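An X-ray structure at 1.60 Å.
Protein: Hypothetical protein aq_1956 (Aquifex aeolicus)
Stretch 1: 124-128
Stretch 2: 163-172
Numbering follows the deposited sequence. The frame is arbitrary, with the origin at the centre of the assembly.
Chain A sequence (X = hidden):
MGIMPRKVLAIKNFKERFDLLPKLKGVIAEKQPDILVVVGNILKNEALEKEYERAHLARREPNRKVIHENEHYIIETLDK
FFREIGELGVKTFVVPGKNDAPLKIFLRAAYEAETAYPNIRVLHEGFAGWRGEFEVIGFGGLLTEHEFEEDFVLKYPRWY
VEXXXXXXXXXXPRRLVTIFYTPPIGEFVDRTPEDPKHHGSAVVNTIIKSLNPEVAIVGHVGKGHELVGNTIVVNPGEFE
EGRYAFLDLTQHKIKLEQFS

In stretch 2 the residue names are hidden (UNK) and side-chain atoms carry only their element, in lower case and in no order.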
# COMPACT_ATOMS: atom_id res chain seq x y z
N HIS A 124 -4.92 3.85 -6.42
CA HIS A 124 -3.88 3.25 -7.23
C HIS A 124 -3.81 3.98 -8.55
O HIS A 124 -4.76 3.95 -9.34
CB HIS A 124 -4.13 1.75 -7.45
CG HIS A 124 -3.08 1.10 -8.28
ND1 HIS A 124 -1.74 1.10 -7.93
CD2 HIS A 124 -3.15 0.45 -9.47
CE1 HIS A 124 -1.04 0.47 -8.86
NE2 HIS A 124 -1.87 0.08 -9.81
N GLU A 125 -2.68 4.65 -8.78
CA GLU A 125 -2.51 5.55 -9.93
C GLU A 125 -3.57 6.66 -9.89
O GLU A 125 -4.11 7.08 -10.92
CB GLU A 125 -2.58 4.79 -11.26
CG GLU A 125 -1.72 3.54 -11.29
CD GLU A 125 -1.81 2.83 -12.60
OE1 GLU A 125 -1.49 3.46 -13.62
OE2 GLU A 125 -2.20 1.65 -12.61
N GLY A 126 -3.86 7.13 -8.68
CA GLY A 126 -4.93 8.09 -8.48
C GLY A 126 -4.81 8.78 -7.15
O GLY A 126 -3.84 8.59 -6.39
N PHE A 127 -5.83 9.59 -6.85
CA PHE A 127 -5.73 10.55 -5.77
C PHE A 127 -7.09 10.82 -5.19
O PHE A 127 -8.11 10.58 -5.84
CB PHE A 127 -5.14 11.85 -6.30
CG PHE A 127 -6.03 12.55 -7.28
CD1 PHE A 127 -6.87 13.58 -6.86
CD2 PHE A 127 -6.05 12.17 -8.62
CE1 PHE A 127 -7.71 14.23 -7.77
CE2 PHE A 127 -6.90 12.81 -9.54
CZ PHE A 127 -7.72 13.84 -9.11
N ALA A 128 -7.09 11.35 -3.98
CA ALA A 128 -8.31 11.81 -3.35
C ALA A 128 -7.99 12.98 -2.43
O ALA A 128 -6.93 13.00 -1.78
CB ALA A 128 -8.94 10.70 -2.56
N UNK A 163 5.44 8.69 -15.88
CA UNK A 163 4.46 9.12 -16.87
C UNK A 163 3.08 9.35 -16.24
O UNK A 163 2.42 10.37 -16.49
c UNK A 163 2.97 9.86 -21.05
c UNK A 163 3.43 8.47 -19.10
o UNK A 163 0.90 9.64 -22.20
c UNK A 163 2.18 7.88 -19.25
c UNK A 163 3.82 9.47 -20.01
c UNK A 163 1.32 8.26 -20.30
c UNK A 163 1.74 9.25 -21.19
c UNK A 163 4.35 8.07 -17.98
N UNK A 164 2.64 8.40 -15.42
CA UNK A 164 1.33 8.50 -14.79
C UNK A 164 1.29 9.65 -13.78
O UNK A 164 0.31 10.40 -13.73
c UNK A 164 -0.26 7.38 -13.15
c UNK A 164 -0.48 6.32 -16.10
c UNK A 164 0.94 7.18 -14.10
c UNK A 164 0.69 6.07 -15.13
N UNK A 165 2.35 9.79 -13.00
CA UNK A 165 2.35 10.74 -11.89
C UNK A 165 2.47 12.21 -12.31
O UNK A 165 2.45 13.11 -11.46
c UNK A 165 3.05 9.17 -9.97
c UNK A 165 1.84 9.47 -9.09
c UNK A 165 4.25 8.75 -9.11
c UNK A 165 3.41 10.37 -10.85
N UNK A 166 2.54 12.45 -13.61
CA UNK A 166 2.45 13.81 -14.14
C UNK A 166 1.15 14.50 -13.71
O UNK A 166 1.07 15.74 -13.75
c UNK A 166 4.00 13.47 -16.14
c UNK A 166 3.20 13.74 -18.54
n UNK A 166 2.92 12.28 -18.66
c UNK A 166 2.60 13.81 -15.66
c UNK A 166 4.30 14.03 -17.53
N UNK A 167 0.15 13.72 -13.30
CA UNK A 167 -1.14 14.30 -12.88
C UNK A 167 -1.05 15.14 -11.61
O UNK A 167 -1.86 16.03 -11.38
c UNK A 167 -1.88 10.15 -10.61
c UNK A 167 -1.91 11.00 -11.72
c UNK A 167 -2.21 12.35 -11.58
c UNK A 167 -2.17 10.65 -9.35
c UNK A 167 -2.53 12.83 -10.31
c UNK A 167 -2.27 13.25 -12.79
c UNK A 167 -2.50 11.99 -9.20
N UNK A 168 -0.05 14.86 -10.78
CA UNK A 168 0.07 15.53 -9.49
C UNK A 168 0.16 17.05 -9.65
O UNK A 168 -0.46 17.80 -8.89
c UNK A 168 1.39 15.68 -7.32
c UNK A 168 1.10 13.47 -8.46
c UNK A 168 1.27 14.97 -8.67
N UNK A 169 0.90 17.50 -10.66
CA UNK A 169 1.04 18.93 -10.99
C UNK A 169 -0.23 19.61 -11.51
O UNK A 169 -0.25 20.83 -11.70
c UNK A 169 2.17 19.13 -12.01
o UNK A 169 3.71 18.96 -10.17
c UNK A 169 3.55 19.03 -11.39
n UNK A 169 4.57 19.03 -12.24
N UNK A 170 -1.26 18.82 -11.77
CA UNK A 170 -2.53 19.34 -12.27
C UNK A 170 -3.55 19.49 -11.13
O UNK A 170 -4.64 20.03 -11.33
o UNK A 170 -1.27 18.47 -16.55
c UNK A 170 -3.11 18.42 -13.35
c UNK A 170 -2.11 18.76 -15.68
o UNK A 170 -2.93 19.70 -15.81
c UNK A 170 -2.12 17.93 -14.40
N UNK A 171 -3.18 19.00 -9.95
CA UNK A 171 -4.09 18.96 -8.81
C UNK A 171 -4.16 20.27 -8.03
O UNK A 171 -3.26 21.11 -8.12
c UNK A 171 -3.58 16.38 -8.34
c UNK A 171 -3.70 17.83 -7.85
c UNK A 171 -4.87 15.90 -8.97
c UNK A 171 -3.17 15.47 -7.19
N UNK A 172 -5.24 20.41 -7.25
CA UNK A 172 -5.38 21.50 -6.29
C UNK A 172 -4.16 21.52 -5.36
O UNK A 172 -3.77 20.48 -4.82
c UNK A 172 -9.13 20.96 -5.35
c UNK A 172 -10.43 20.90 -6.14
c UNK A 172 -7.96 21.32 -6.25
n UNK A 172 -11.60 20.63 -5.26
c UNK A 172 -6.66 21.31 -5.45

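Position 163 carries one carbon leading to a six-carbon ring that bears a single oxygen. The ring makes no contact with stretch 1 and is exposed to solvent, where a polar hydroxyl is easily accommodated. This is Tyr163.

Position 164 has four side-chain carbons, forked at the first, with one arm two carbons long: the beta-branched pattern of isoleucine. Its CB points toward stretch 1, and Ile164 CG1 lies 3.7 Å from Glu125 OE1, a packing contact; that oxygen finds its hydrogen bond elsewhere in the structure.

At position 165 four carbons fork at the second, which identifies Leu165. It is buried but barely meets stretch 1, and a purely hydrocarbon side chain suits such surroundings.

Position 166 extends four carbons in a row to a terminal nitrogen, so it is Lys166. The exposed chain curls back, with chi3 and chi4 both m, and NZ donates a hydrogen bond to Tyr163 O at 2.9 Å.

Position 167 shows one carbon and a six-carbon ring without a heteroatom. The ring reaches Glu125, Gly126 and Phe127, and its lack of a polar group fits this largely apolar setting: Phe167. Its CE2 lies 3.8 Å from Glu125 O, and its CZ 3.9 Å from Gly126 CA.

Three carbons, one carrying the other two, mark position 168 as Val168. Its side chain makes no contact with stretch 1; the CA-to-CB bond is directed sideways, and in this partly exposed place a short branched hydrocarbon can sit without needing a polar partner. Position 169 has two carbons, the second bearing one oxygen and one nitrogen. An amide is at home on this exposed surface, and the residue is assigned as Asn169. Position 170 has three carbons, the third carrying two oxygens, the exposed carboxylate of Glu170.

Position 171 again forks four carbons at the second, and one terminal methyl sits over the ring of Phe127. This is Leu171, whose CD2 approaches Phe127 CE1 to 3.5 Å. Position 172, four carbons in a row ending in nitrogen, is Lys172, extended and exposed.

The contact buries 277 Å² without a hydrogen bond between the stretches. The 3-10 segment, supported by Glu170 N to Phe167 O at 2.9 Å, presents Phe167, and Leu171 follows just beyond it. Phe127 meets both: its CD2 lies 3.6 Å from Phe167 CE1, with the ring planes oblique at 36°, while Leu171 CD2 makes a CH-pi contact over its face, 3.5 Å from the ring centroid. Apolar packing of Phe167 and Leu171 on Phe127, with Ile164 lying against the carboxylate of Glu125, makes the contact.

Stretch 2 163-172: YILKFVNELK
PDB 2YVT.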